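Local coordinates for protein hydratase ChsH2 (PDB 4W78) that probably hydrates an enoyl-CoA intermediate of cholesterol breakdown, acting as the ChsH2 half of a MaoC-like enoyl-CoA hydratase complex with ChsH1, at residues V7-K12 with T64-P69; L11-D16 with T56-R61; Y62-D65 with S70-I73; D88-S93 with G115-A120; G94-V99 with I104-V109. All coordinates share one frame; numbering follows the deposited sequence.

Contact 1. Residues V7-K12 with T64-P69; sequences VLPELK and TDWAGP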
# COMPACT_ATOMS: atom_id res chain seq x y z
N VAL F 7 3.06 -34.81 6.51
CA VAL F 7 3.40 -33.96 5.38
C VAL F 7 2.34 -32.88 5.21
O VAL F 7 1.14 -33.14 5.31
CB VAL F 7 3.60 -34.77 4.08
CG1 VAL F 7 4.70 -35.82 4.27
CG2 VAL F 7 2.31 -35.46 3.67
N LEU F 8 2.79 -31.66 4.96
CA LEU F 8 1.86 -30.57 4.72
C LEU F 8 1.57 -30.53 3.23
O LEU F 8 2.42 -30.91 2.42
CB LEU F 8 2.45 -29.24 5.21
CG LEU F 8 2.36 -28.94 6.71
CD1 LEU F 8 3.25 -29.85 7.55
CD2 LEU F 8 2.73 -27.49 6.96
N PRO F 9 0.35 -30.11 2.86
CA PRO F 9 -0.00 -29.99 1.45
C PRO F 9 0.91 -28.98 0.78
O PRO F 9 1.37 -28.05 1.44
CB PRO F 9 -1.44 -29.46 1.49
CG PRO F 9 -1.97 -29.93 2.82
CD PRO F 9 -0.79 -29.79 3.74
N GLU F 10 1.18 -29.19 -0.50
CA GLU F 10 2.04 -28.29 -1.26
C GLU F 10 1.33 -26.95 -1.46
O GLU F 10 0.11 -26.90 -1.59
CB GLU F 10 2.33 -28.96 -2.60
CG GLU F 10 3.29 -28.24 -3.50
CD GLU F 10 3.80 -29.14 -4.62
OE1 GLU F 10 3.39 -28.93 -5.78
OE2 GLU F 10 4.60 -30.05 -4.34
N LEU F 11 2.10 -25.86 -1.46
CA LEU F 11 1.56 -24.56 -1.86
C LEU F 11 2.47 -23.92 -2.91
O LEU F 11 3.65 -23.71 -2.65
CB LEU F 11 1.44 -23.63 -0.65
CG LEU F 11 1.05 -22.18 -0.99
CD1 LEU F 11 -0.34 -22.10 -1.60
CD2 LEU F 11 1.17 -21.29 0.25
N LYS F 12 1.92 -23.65 -4.08
CA LYS F 12 2.68 -22.97 -5.14
C LYS F 12 2.22 -21.53 -5.29
O LYS F 12 1.03 -21.27 -5.49
CB LYS F 12 2.53 -23.70 -6.48
CG LYS F 12 3.21 -25.05 -6.54
CD LYS F 12 2.97 -25.72 -7.89
CE LYS F 12 3.38 -24.80 -9.04
NZ LYS F 12 3.26 -25.50 -10.35
N THR F 64 -0.33 -22.50 9.03
CA THR F 64 -1.69 -22.39 9.56
C THR F 64 -2.76 -22.83 8.56
O THR F 64 -3.85 -23.23 8.97
CB THR F 64 -2.02 -21.00 10.13
OG1 THR F 64 -1.89 -20.02 9.09
CG2 THR F 64 -1.07 -20.67 11.27
N ASP F 65 -2.46 -22.76 7.27
CA ASP F 65 -3.34 -23.34 6.25
C ASP F 65 -3.59 -24.82 6.56
O ASP F 65 -4.70 -25.33 6.39
CB ASP F 65 -2.71 -23.24 4.85
CG ASP F 65 -2.88 -21.87 4.20
OD1 ASP F 65 -3.55 -20.99 4.77
OD2 ASP F 65 -2.35 -21.69 3.08
N TRP F 66 -2.54 -25.49 7.02
CA TRP F 66 -2.59 -26.91 7.36
C TRP F 66 -3.11 -27.14 8.78
O TRP F 66 -3.97 -28.00 9.01
CB TRP F 66 -1.18 -27.50 7.20
CG TRP F 66 -0.97 -28.85 7.82
CD1 TRP F 66 -1.36 -30.07 7.32
CD2 TRP F 66 -0.29 -29.12 9.04
NE1 TRP F 66 -0.96 -31.07 8.17
CE2 TRP F 66 -0.30 -30.52 9.22
CE3 TRP F 66 0.35 -28.32 9.99
CZ2 TRP F 66 0.29 -31.12 10.34
CZ3 TRP F 66 0.93 -28.92 11.09
CH2 TRP F 66 0.90 -30.31 11.25
N ALA F 67 -2.58 -26.36 9.72
CA ALA F 67 -2.84 -26.59 11.14
C ALA F 67 -4.22 -26.10 11.56
O ALA F 67 -4.83 -26.64 12.49
CB ALA F 67 -1.75 -25.92 11.99
N GLY F 68 -4.71 -25.08 10.87
CA GLY F 68 -6.04 -24.55 11.13
C GLY F 68 -6.04 -23.35 12.05
O GLY F 68 -5.00 -22.96 12.59
N PRO F 69 -7.21 -22.74 12.23
CA PRO F 69 -7.40 -21.50 12.99
C PRO F 69 -7.03 -21.60 14.46
O PRO F 69 -6.71 -20.57 15.04
CB PRO F 69 -8.91 -21.22 12.86
CG PRO F 69 -9.43 -22.17 11.85
CD PRO F 69 -8.49 -23.31 11.76
O HOH W 1 -0.72 -33.79 7.31

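Contact 2. Residues L11-D16 with T56-R61; sequences LKLYGD and TGLVQR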
# COMPACT_ATOMS: atom_id res chain seq x y z
N LEU F 11 2.10 -25.86 -1.46
CA LEU F 11 1.56 -24.56 -1.86
C LEU F 11 2.47 -23.92 -2.91
O LEU F 11 3.65 -23.71 -2.65
CB LEU F 11 1.44 -23.63 -0.65
CG LEU F 11 1.05 -22.18 -0.99
CD1 LEU F 11 -0.34 -22.10 -1.60
CD2 LEU F 11 1.17 -21.29 0.25
N LYS F 12 1.92 -23.65 -4.08
CA LYS F 12 2.68 -22.97 -5.14
C LYS F 12 2.22 -21.53 -5.29
O LYS F 12 1.03 -21.27 -5.49
CB LYS F 12 2.53 -23.70 -6.48
CG LYS F 12 3.21 -25.05 -6.54
CD LYS F 12 2.97 -25.72 -7.89
CE LYS F 12 3.38 -24.80 -9.04
NZ LYS F 12 3.26 -25.50 -10.35
N LEU F 13 3.17 -20.61 -5.22
CA LEU F 13 2.88 -19.19 -5.33
C LEU F 13 3.67 -18.56 -6.46
O LEU F 13 4.90 -18.67 -6.52
CB LEU F 13 3.17 -18.47 -4.02
CG LEU F 13 2.23 -18.87 -2.87
CD1 LEU F 13 2.63 -18.15 -1.58
CD2 LEU F 13 0.79 -18.59 -3.23
N TYR F 14 2.96 -17.89 -7.37
CA TYR F 14 3.58 -17.19 -8.49
C TYR F 14 3.93 -15.79 -8.04
O TYR F 14 3.04 -15.00 -7.68
CB TYR F 14 2.60 -17.13 -9.65
CG TYR F 14 3.13 -16.50 -10.92
CD1 TYR F 14 4.33 -16.92 -11.48
CD2 TYR F 14 2.40 -15.51 -11.58
CE1 TYR F 14 4.80 -16.36 -12.67
CE2 TYR F 14 2.87 -14.94 -12.76
CZ TYR F 14 4.06 -15.37 -13.30
OH TYR F 14 4.52 -14.81 -14.47
N GLY F 15 5.22 -15.48 -8.05
CA GLY F 15 5.69 -14.17 -7.64
C GLY F 15 5.62 -13.14 -8.75
O GLY F 15 6.66 -12.68 -9.23
N ASP F 16 4.42 -12.79 -9.17
CA ASP F 16 4.31 -11.72 -10.15
C ASP F 16 4.60 -10.38 -9.47
O ASP F 16 4.62 -10.29 -8.24
CB ASP F 16 3.00 -11.77 -10.96
CG ASP F 16 1.76 -11.47 -10.15
OD1 ASP F 16 1.84 -11.02 -9.00
OD2 ASP F 16 0.67 -11.67 -10.73
N THR F 56 8.45 -14.40 6.12
CA THR F 56 7.97 -14.79 7.45
C THR F 56 6.44 -14.98 7.43
O THR F 56 5.90 -15.97 7.98
CB THR F 56 8.35 -13.74 8.50
OG1 THR F 56 9.77 -13.54 8.48
CG2 THR F 56 7.93 -14.21 9.89
N GLY F 57 5.72 -14.05 6.81
CA GLY F 57 4.27 -14.11 6.74
C GLY F 57 3.80 -15.31 5.95
O GLY F 57 2.81 -15.94 6.31
N LEU F 58 4.49 -15.61 4.85
CA LEU F 58 4.12 -16.75 4.00
C LEU F 58 4.38 -18.08 4.71
O LEU F 58 3.57 -19.02 4.60
CB LEU F 58 4.87 -16.71 2.67
CG LEU F 58 4.41 -15.58 1.75
CD1 LEU F 58 5.32 -15.52 0.53
CD2 LEU F 58 2.96 -15.77 1.34
N VAL F 59 5.50 -18.19 5.43
CA VAL F 59 5.77 -19.40 6.21
C VAL F 59 4.67 -19.61 7.26
O VAL F 59 4.18 -20.74 7.46
CB VAL F 59 7.16 -19.34 6.87
CG1 VAL F 59 7.31 -20.40 7.95
CG2 VAL F 59 8.26 -19.48 5.81
N GLN F 60 4.28 -18.53 7.93
CA GLN F 60 3.17 -18.58 8.88
C GLN F 60 1.90 -19.07 8.21
O GLN F 60 1.24 -20.00 8.73
CB GLN F 60 2.94 -17.19 9.47
CG GLN F 60 1.89 -17.15 10.57
CD GLN F 60 1.74 -15.77 11.13
OE1 GLN F 60 2.32 -15.44 12.15
NE2 GLN F 60 0.98 -14.94 10.44
N ARG F 61 1.52 -18.45 7.10
CA ARG F 61 0.32 -18.82 6.35
C ARG F 61 0.35 -20.29 5.95
O ARG F 61 -0.64 -21.02 6.11
CB ARG F 61 0.20 -17.98 5.09
CG ARG F 61 -0.89 -18.48 4.18
CD ARG F 61 -0.82 -17.82 2.82
NE ARG F 61 -1.61 -18.60 1.87
CZ ARG F 61 -1.70 -18.33 0.58
NH1 ARG F 61 -1.05 -17.28 0.08
NH2 ARG F 61 -2.43 -19.10 -0.21

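Contact 3. Residues Y62-D65 with S70-I73; sequences YVTD and SALI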
# COMPACT_ATOMS: atom_id res chain seq x y z
N TYR F 62 1.49 -20.72 5.42
CA TYR F 62 1.63 -22.09 4.96
C TYR F 62 1.33 -23.10 6.08
O TYR F 62 0.59 -24.08 5.89
CB TYR F 62 3.04 -22.28 4.38
CG TYR F 62 3.26 -23.68 3.88
CD1 TYR F 62 2.53 -24.17 2.81
CD2 TYR F 62 4.18 -24.52 4.49
CE1 TYR F 62 2.72 -25.46 2.35
CE2 TYR F 62 4.37 -25.83 4.04
CZ TYR F 62 3.64 -26.28 2.96
OH TYR F 62 3.81 -27.57 2.50
N VAL F 63 1.90 -22.85 7.26
CA VAL F 63 1.69 -23.74 8.40
C VAL F 63 0.25 -23.70 8.92
O VAL F 63 -0.33 -24.74 9.22
CB VAL F 63 2.70 -23.43 9.55
CG1 VAL F 63 2.36 -24.24 10.80
CG2 VAL F 63 4.08 -23.77 9.09
N THR F 64 -0.33 -22.50 9.03
CA THR F 64 -1.69 -22.39 9.56
C THR F 64 -2.76 -22.83 8.56
O THR F 64 -3.85 -23.23 8.97
CB THR F 64 -2.02 -21.00 10.13
OG1 THR F 64 -1.89 -20.02 9.09
CG2 THR F 64 -1.07 -20.67 11.27
N ASP F 65 -2.46 -22.76 7.27
CA ASP F 65 -3.34 -23.34 6.25
C ASP F 65 -3.59 -24.82 6.56
O ASP F 65 -4.70 -25.33 6.39
CB ASP F 65 -2.71 -23.24 4.85
CG ASP F 65 -2.88 -21.87 4.20
OD1 ASP F 65 -3.55 -20.99 4.77
OD2 ASP F 65 -2.35 -21.69 3.08
N SER F 70 -7.08 -22.80 15.05
CA SER F 70 -6.78 -22.95 16.47
C SER F 70 -5.28 -23.01 16.74
O SER F 70 -4.86 -23.00 17.90
CB SER F 70 -7.47 -24.19 17.04
OG SER F 70 -6.94 -25.36 16.44
N ALA F 71 -4.49 -23.09 15.68
CA ALA F 71 -3.04 -23.19 15.84
C ALA F 71 -2.51 -21.92 16.48
O ALA F 71 -2.95 -20.82 16.13
CB ALA F 71 -2.38 -23.42 14.51
N LEU F 72 -1.55 -22.08 17.39
CA LEU F 72 -0.90 -20.93 18.01
C LEU F 72 0.58 -20.95 17.65
O LEU F 72 1.32 -21.81 18.13
CB LEU F 72 -1.07 -20.98 19.53
CG LEU F 72 -2.48 -20.84 20.06
CD1 LEU F 72 -2.50 -21.17 21.55
CD2 LEU F 72 -2.99 -19.43 19.81
N ILE F 73 0.99 -20.01 16.81
CA ILE F 73 2.40 -19.92 16.41
C ILE F 73 3.26 -19.34 17.53
O ILE F 73 2.95 -18.27 18.07
CB ILE F 73 2.57 -19.07 15.12
CG1 ILE F 73 1.70 -19.63 13.98
CG2 ILE F 73 4.03 -18.98 14.72
CD1 ILE F 73 2.05 -21.04 13.55

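Contact 4. Residues D88-S93 with G115-A120; sequences DTVTFS and GDHVTA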
# COMPACT_ATOMS: atom_id res chain seq x y z
N ASP F 88 9.26 -15.79 -10.73
CA ASP F 88 9.60 -17.09 -10.16
C ASP F 88 8.38 -17.62 -9.44
O ASP F 88 7.60 -16.86 -8.85
CB ASP F 88 10.70 -17.00 -9.11
CG ASP F 88 12.09 -16.74 -9.69
OD1 ASP F 88 12.29 -16.94 -10.91
OD2 ASP F 88 12.99 -16.38 -8.88
N THR F 89 8.25 -18.94 -9.45
CA THR F 89 7.25 -19.61 -8.65
C THR F 89 7.95 -20.34 -7.53
O THR F 89 8.89 -21.11 -7.77
CB THR F 89 6.45 -20.61 -9.49
OG1 THR F 89 5.72 -19.90 -10.50
CG2 THR F 89 5.47 -21.38 -8.61
N VAL F 90 7.50 -20.10 -6.31
CA VAL F 90 8.04 -20.81 -5.15
C VAL F 90 7.04 -21.87 -4.71
O VAL F 90 5.85 -21.60 -4.57
CB VAL F 90 8.38 -19.83 -4.00
CG1 VAL F 90 8.58 -20.59 -2.69
CG2 VAL F 90 9.63 -19.05 -4.37
N THR F 91 7.54 -23.09 -4.56
CA THR F 91 6.75 -24.20 -4.08
C THR F 91 7.15 -24.47 -2.64
O THR F 91 8.31 -24.76 -2.34
CB THR F 91 7.00 -25.45 -4.93
OG1 THR F 91 6.56 -25.20 -6.27
CG2 THR F 91 6.23 -26.64 -4.38
N PHE F 92 6.17 -24.36 -1.74
CA PHE F 92 6.39 -24.66 -0.33
C PHE F 92 6.06 -26.11 -0.03
O PHE F 92 5.01 -26.62 -0.44
CB PHE F 92 5.55 -23.74 0.56
CG PHE F 92 6.01 -22.30 0.56
CD1 PHE F 92 6.96 -21.87 1.46
CD2 PHE F 92 5.49 -21.40 -0.35
CE1 PHE F 92 7.40 -20.55 1.47
CE2 PHE F 92 5.92 -20.07 -0.35
CZ PHE F 92 6.88 -19.65 0.55
N SER F 93 6.97 -26.76 0.68
CA SER F 93 6.75 -28.09 1.22
C SER F 93 7.03 -28.05 2.72
O SER F 93 7.74 -27.17 3.21
CB SER F 93 7.64 -29.11 0.52
OG SER F 93 9.01 -28.76 0.65
N GLY F 115 16.77 -22.86 -6.88
CA GLY F 115 17.14 -23.54 -5.66
C GLY F 115 16.22 -23.28 -4.49
O GLY F 115 15.07 -22.88 -4.68
N ASP F 116 16.72 -23.51 -3.28
CA ASP F 116 15.95 -23.25 -2.07
C ASP F 116 15.95 -21.76 -1.77
O ASP F 116 17.00 -21.17 -1.55
CB ASP F 116 16.52 -24.01 -0.88
CG ASP F 116 16.36 -25.52 -1.01
OD1 ASP F 116 15.68 -25.99 -1.94
OD2 ASP F 116 16.93 -26.25 -0.17
N HIS F 117 14.77 -21.16 -1.76
CA HIS F 117 14.64 -19.75 -1.47
C HIS F 117 14.55 -19.50 0.03
O HIS F 117 15.15 -18.57 0.55
CB HIS F 117 13.38 -19.19 -2.14
CG HIS F 117 12.94 -17.89 -1.56
ND1 HIS F 117 13.71 -16.75 -1.61
CD2 HIS F 117 11.81 -17.54 -0.90
CE1 HIS F 117 13.07 -15.76 -1.01
NE2 HIS F 117 11.91 -16.22 -0.58
N VAL F 118 13.79 -20.34 0.73
CA VAL F 118 13.65 -20.17 2.17
C VAL F 118 13.60 -21.53 2.87
O VAL F 118 13.01 -22.48 2.37
CB VAL F 118 12.43 -19.28 2.54
CG1 VAL F 118 11.13 -19.89 2.05
CG2 VAL F 118 12.39 -19.00 4.05
N THR F 119 14.28 -21.61 4.01
CA THR F 119 14.25 -22.79 4.85
C THR F 119 13.87 -22.32 6.24
O THR F 119 14.51 -21.41 6.80
CB THR F 119 15.61 -23.49 4.86
OG1 THR F 119 15.96 -23.84 3.52
CG2 THR F 119 15.58 -24.75 5.71
N ALA F 120 12.81 -22.90 6.81
CA ALA F 120 12.28 -22.36 8.05
C ALA F 120 11.92 -23.45 9.03
O ALA F 120 11.64 -24.59 8.65
CB ALA F 120 11.06 -21.50 7.77

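Contact 5. Residues G94-V99 with I104-V109; sequences GEVTAV and ITVKVV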
# COMPACT_ATOMS: atom_id res chain seq x y z
N GLY F 94 6.46 -28.98 3.46
CA GLY F 94 6.62 -28.96 4.90
C GLY F 94 6.46 -30.34 5.49
O GLY F 94 5.75 -31.18 4.95
N GLU F 95 7.11 -30.56 6.63
CA GLU F 95 7.06 -31.85 7.31
C GLU F 95 7.11 -31.61 8.81
O GLU F 95 7.89 -30.77 9.28
CB GLU F 95 8.26 -32.70 6.86
CG GLU F 95 8.52 -33.95 7.65
CD GLU F 95 9.80 -34.64 7.20
OE1 GLU F 95 10.47 -34.12 6.28
OE2 GLU F 95 10.13 -35.70 7.76
N VAL F 96 6.29 -32.32 9.57
CA VAL F 96 6.41 -32.26 11.02
C VAL F 96 7.69 -32.98 11.44
O VAL F 96 7.91 -34.13 11.06
CB VAL F 96 5.18 -32.89 11.71
CG1 VAL F 96 5.40 -33.00 13.20
CG2 VAL F 96 3.93 -32.07 11.40
N THR F 97 8.54 -32.31 12.22
CA THR F 97 9.80 -32.93 12.63
C THR F 97 9.86 -33.23 14.12
O THR F 97 10.74 -33.96 14.58
CB THR F 97 11.01 -32.07 12.24
OG1 THR F 97 10.92 -30.81 12.91
CG2 THR F 97 11.04 -31.86 10.74
N ALA F 98 8.93 -32.66 14.89
CA ALA F 98 8.91 -32.90 16.32
C ALA F 98 7.51 -32.73 16.87
O ALA F 98 6.78 -31.83 16.45
CB ALA F 98 9.88 -31.94 17.03
N VAL F 99 7.14 -33.61 17.78
CA VAL F 99 5.88 -33.50 18.50
C VAL F 99 6.14 -33.82 19.97
O VAL F 99 6.48 -34.96 20.30
CB VAL F 99 4.82 -34.47 17.96
CG1 VAL F 99 3.56 -34.39 18.80
CG2 VAL F 99 4.51 -34.16 16.50
N ILE F 104 4.49 -28.58 18.57
CA ILE F 104 4.88 -29.22 17.32
C ILE F 104 5.94 -28.38 16.64
O ILE F 104 5.89 -27.15 16.71
CB ILE F 104 3.65 -29.32 16.39
CG1 ILE F 104 2.61 -30.24 17.02
CG2 ILE F 104 4.03 -29.82 15.00
CD1 ILE F 104 1.20 -29.82 16.76
N THR F 105 6.90 -29.04 16.01
CA THR F 105 7.87 -28.35 15.17
C THR F 105 7.69 -28.77 13.72
O THR F 105 7.58 -29.96 13.41
CB THR F 105 9.31 -28.63 15.63
OG1 THR F 105 9.44 -28.26 17.01
CG2 THR F 105 10.29 -27.82 14.80
N VAL F 106 7.64 -27.78 12.84
CA VAL F 106 7.46 -28.03 11.42
C VAL F 106 8.62 -27.42 10.64
O VAL F 106 8.96 -26.25 10.85
CB VAL F 106 6.15 -27.40 10.89
CG1 VAL F 106 6.03 -27.60 9.39
CG2 VAL F 106 4.95 -27.98 11.61
N LYS F 107 9.22 -28.21 9.76
CA LYS F 107 10.23 -27.70 8.83
C LYS F 107 9.57 -27.35 7.51
O LYS F 107 8.82 -28.15 6.95
CB LYS F 107 11.34 -28.73 8.59
CG LYS F 107 12.36 -28.24 7.56
CD LYS F 107 13.45 -29.26 7.31
CE LYS F 107 14.48 -28.69 6.34
NZ LYS F 107 15.58 -29.65 6.09
N VAL F 108 9.84 -26.14 7.02
CA VAL F 108 9.25 -25.66 5.79
C VAL F 108 10.37 -25.30 4.82
O VAL F 108 11.37 -24.70 5.22
CB VAL F 108 8.38 -24.40 6.06
CG1 VAL F 108 7.80 -23.83 4.77
CG2 VAL F 108 7.26 -24.74 7.03
N VAL F 109 10.22 -25.68 3.56
CA VAL F 109 11.16 -25.23 2.53
C VAL F 109 10.38 -24.67 1.35
O VAL F 109 9.43 -25.29 0.87
CB VAL F 109 12.13 -26.34 2.05
CG1 VAL F 109 13.09 -25.77 1.01
CG2 VAL F 109 12.90 -26.93 3.22

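Contact 1. Residues V7-K12 with T64-P69
With CG of Leu8 set anti to the carbonyl carbon (chi1 -80°) and CG of Trp66 anti to the backbone N (chi1 166°), the leucine branch and the indole meet where an edge of the sheet passes the end of the central helix. This is the hot-dog fold expected of a MaoC-like hydratase, in which an antiparallel sheet wraps a long helix; strand 7-14 is an outermost strand of the sheet within the chain, and helix 52-67 is the helix it curls around. The two side chains cross at about a right angle, and Leu8 lies over one indole face. Its CG is 3.7 Å from the centroid of the five-membered ring and 20° off the ring normal, a CH-pi contact. The methyls divide the rest of the ring system between them: Leu8 CD1 reaches the bond shared by the two rings, 3.9 Å from Trp66 CD2, whereas Leu8 CD2 lies 3.9 Å from Trp66 CE3. Pro9 approaches obliquely, its CD 3.6 Å from Trp66 CD1. Val96 and Met126 also touch the indole, so the sheet and the chain end both help to enclose it. No direct hydrogen bond joins 7-12 to 64-69. Instead one water bridges them, accepting from Trp66 NE1 at 2.9 Å and donating to the carbonyl Val7 O at 2.8 Å.

Contact 2. Residues L11-D16 with T56-R61
Apolar packing between Leu13 and Leu58 is one part of this contact, and the seating of the Arg61 guanidinium on leucine methyls is the other. In the first, the two leucines reach toward each other tip to tip across the gap between strand and helix, with Leu13 CD1 3.8 Å from Leu58 CD2. The two branches span a wide gap, for the axes of strand 11-14 and helix 56-61 come no closer than 11.4 Å.

The second kind brings a charged group against hydrocarbon. Arg61 has its CG anti to the backbone N (chi1 171°) and runs extended to NE, which carries the flat guanidinium out from the helix to the strand. Leu11 crosses it at about a right angle and places CD2 over the centre of one face, 4.1 Å from Arg61 CZ, while Leu11 CD1 lies 3.9 Å from Arg61 NH2. Leu13 comes in obliquely, its CD2 4.0 Å from Arg61 NH1. The leucines offer no polar partner, so the charge is answered outside the two segments: Arg61 NH1 bonds to the carbonyl of Ile39 of the ChsH1 chain, and NE makes a long, weak ion pair with Asp65. Leu11 thus shelters one face of a group that helps to join the two subunits, with Leu13 beside it.

In the fold, strand 11-14 runs roughly antiparallel to helix 56-61, at 148°. Strand 89-100 flanks 7-14 in the sheet, Trp84 touches both Leu13 and Leu58, and ChsH1 borders the helix at Thr56, Gln60 and Arg61.

Contact 3. Residues Y62-D65 with S70-I73
The turn that leads from the central helix of the hot-dog fold into strand 72-80, outermost in the sheet of this chain, is packed by Thr64 on Ile73, with Val63 and Ala71 beside them. The chain leaves helix 52-67 at Gly68, which has positive phi, and folds back so that the start of the strand lies along the helix's last turns. Nearest in backbone terms are Thr64 and Ala71, their CA atoms 6.5 Å apart. Thr64 turns its methyl to the strand: with chi1 at 61° the hydroxyl sits between the backbone N and the carbonyl carbon, leaving CG2 on the other side of the N. Ile73 crosses this side chain at about a right angle, its CD1 3.9 Å and its CG1 4.0 Å from Thr64 CG2. The same delta methyl reaches Val63 more loosely, with Ile73 CD1 4.2 Å from Val63 CG1. Ala71 completes the group, its CB 4.4 Å from Thr64 CG2.

ChsH1 lies alongside: Ile73 N is hydrogen-bonded to the hydroxyl of Tyr112 of that chain, and Thr64 packs on its Asn43.

No hydrogen bond crosses between 62-65 and 70-73. The threonine behaves as a two-sided residue, since OG1 is bonded back into its own helix at Gln60 O while CG2 serves as an apolar surface. The helix-to-strand packing here therefore rests on van der Waals contact, with the polar group satisfied locally within the helix.

Contact 4. Residues D88-S93 with G115-A120
This is a buried, side-chain-only contact between two strands that are not sheet neighbours: 89-100 and 116-125 are separated in the sheet by 103-111, and Phe92 with Val118 and Val90 with His117 reach across it. With no backbone pairing, the CA atoms stay well apart, 7.6 Å for Val90 and His117 at the nearest point.

Phe92 supplies the closer touch. Its CG is anti to the carbonyl carbon (chi1 -70°), which brings the end of the ring nearer strand 116-125, CE1 coming 3.8 Å from Val118 CG1. That methyl approaches the ring obliquely. Val90, two residues earlier on the same strand, lays its CG1 over one face of the phenyl, 3.6 Å above the plane. Its other methyl, Val90 CG2, is 4.4 Å from His117 CD2, a looser and again oblique contact.

The imidazole is positioned by partners outside the two segments: ND1 bonds to Val82 O, NE2 to Asp55 OD1, and Trp84 meets the ring edge-to-face. Bonds at both ring nitrogens should fix its rotation and hold CD2 near Val90.

His117 and Val118 can both turn toward strand 89-100 because both face a single residue of the intervening strand, His117 having helical backbone angles. That is the classic beta bulge, which probably accentuates the bend of the sheet round the central helix of a hot-dog fold.

Contact 5. Residues G94-V99 with I104-V109
Thr105 O is gripped by three donors of the facing strand. Thr97 N makes the main bond, at 2.8 Å and an N-H...O angle of 163°, its donor tilted out of the carbonyl plane by 26°; Ala98 N at 3.4 Å and Thr97 OG1 at 3.5 Å add weak ones. Two successive amides on one carbonyl mark a classic beta bulge, Thr97 and Ala98 both facing Thr105, and the register of the 89-100/103-111 hairpin shifts by one there.

On either side of the bulge the strands pair as regular antiparallel ladder. Glu95 and Lys107 form a hydrogen-bonded pair joined by both amides, with Lys107 N 2.9 Å from Glu95 O. Beyond the bulge, Thr105 N donates to Ala98 O at 2.8 Å in a nearly straight bond, 170° at the hydrogen. Gly94 with Val108, Val96 with Val106 and Val99 with Ile104 are non-hydrogen-bonded pairs.

The two faces differ. On that of Val96, Val99, Ile104 and Val106, Val96 CG1 lies 3.9 Å from Ile104 CG2; this is the face turned to the helix, where Trp66 touches Val96. On the other, Ala98 CB packs 3.6 Å from Thr105 CB. The bulged Thr97 crosses Lys107 obliquely, its CG2, set anti to the carbonyl carbon, 3.8 Å from Lys107 CB.

Glu95 and Lys107 share that outer face, yet their charged atoms do not meet. Pairing therefore relies on backbone bonds, with aliphatic side chains lining the inner face and short or polar ones dressing the outer.

Contacts 1, 2 and 3 all involve helix 52-67, contacts 1 and 2 joining it to the edge strand 7-14 and contact 3 to the strand at the other side of the chain's sheet, 72-80. Contacts 4 and 5 lie within the sheet and share strand 89-100. Contacts 3 and 4 are wholly buried and nearly all apolar. Contacts 1 and 2 are partly exposed and admit polar groups, through a bridging water in one and an arginine that reaches ChsH1 in the other. Contact 5, also part exposed, alone is held by backbone hydrogen bonds. Tyr62 ties several together, bonding through its hydroxyl to Pro9 O and packing on Val108. A bulge lies across contact 5; another, between 116-125 and 103-111, adjoins contact 4.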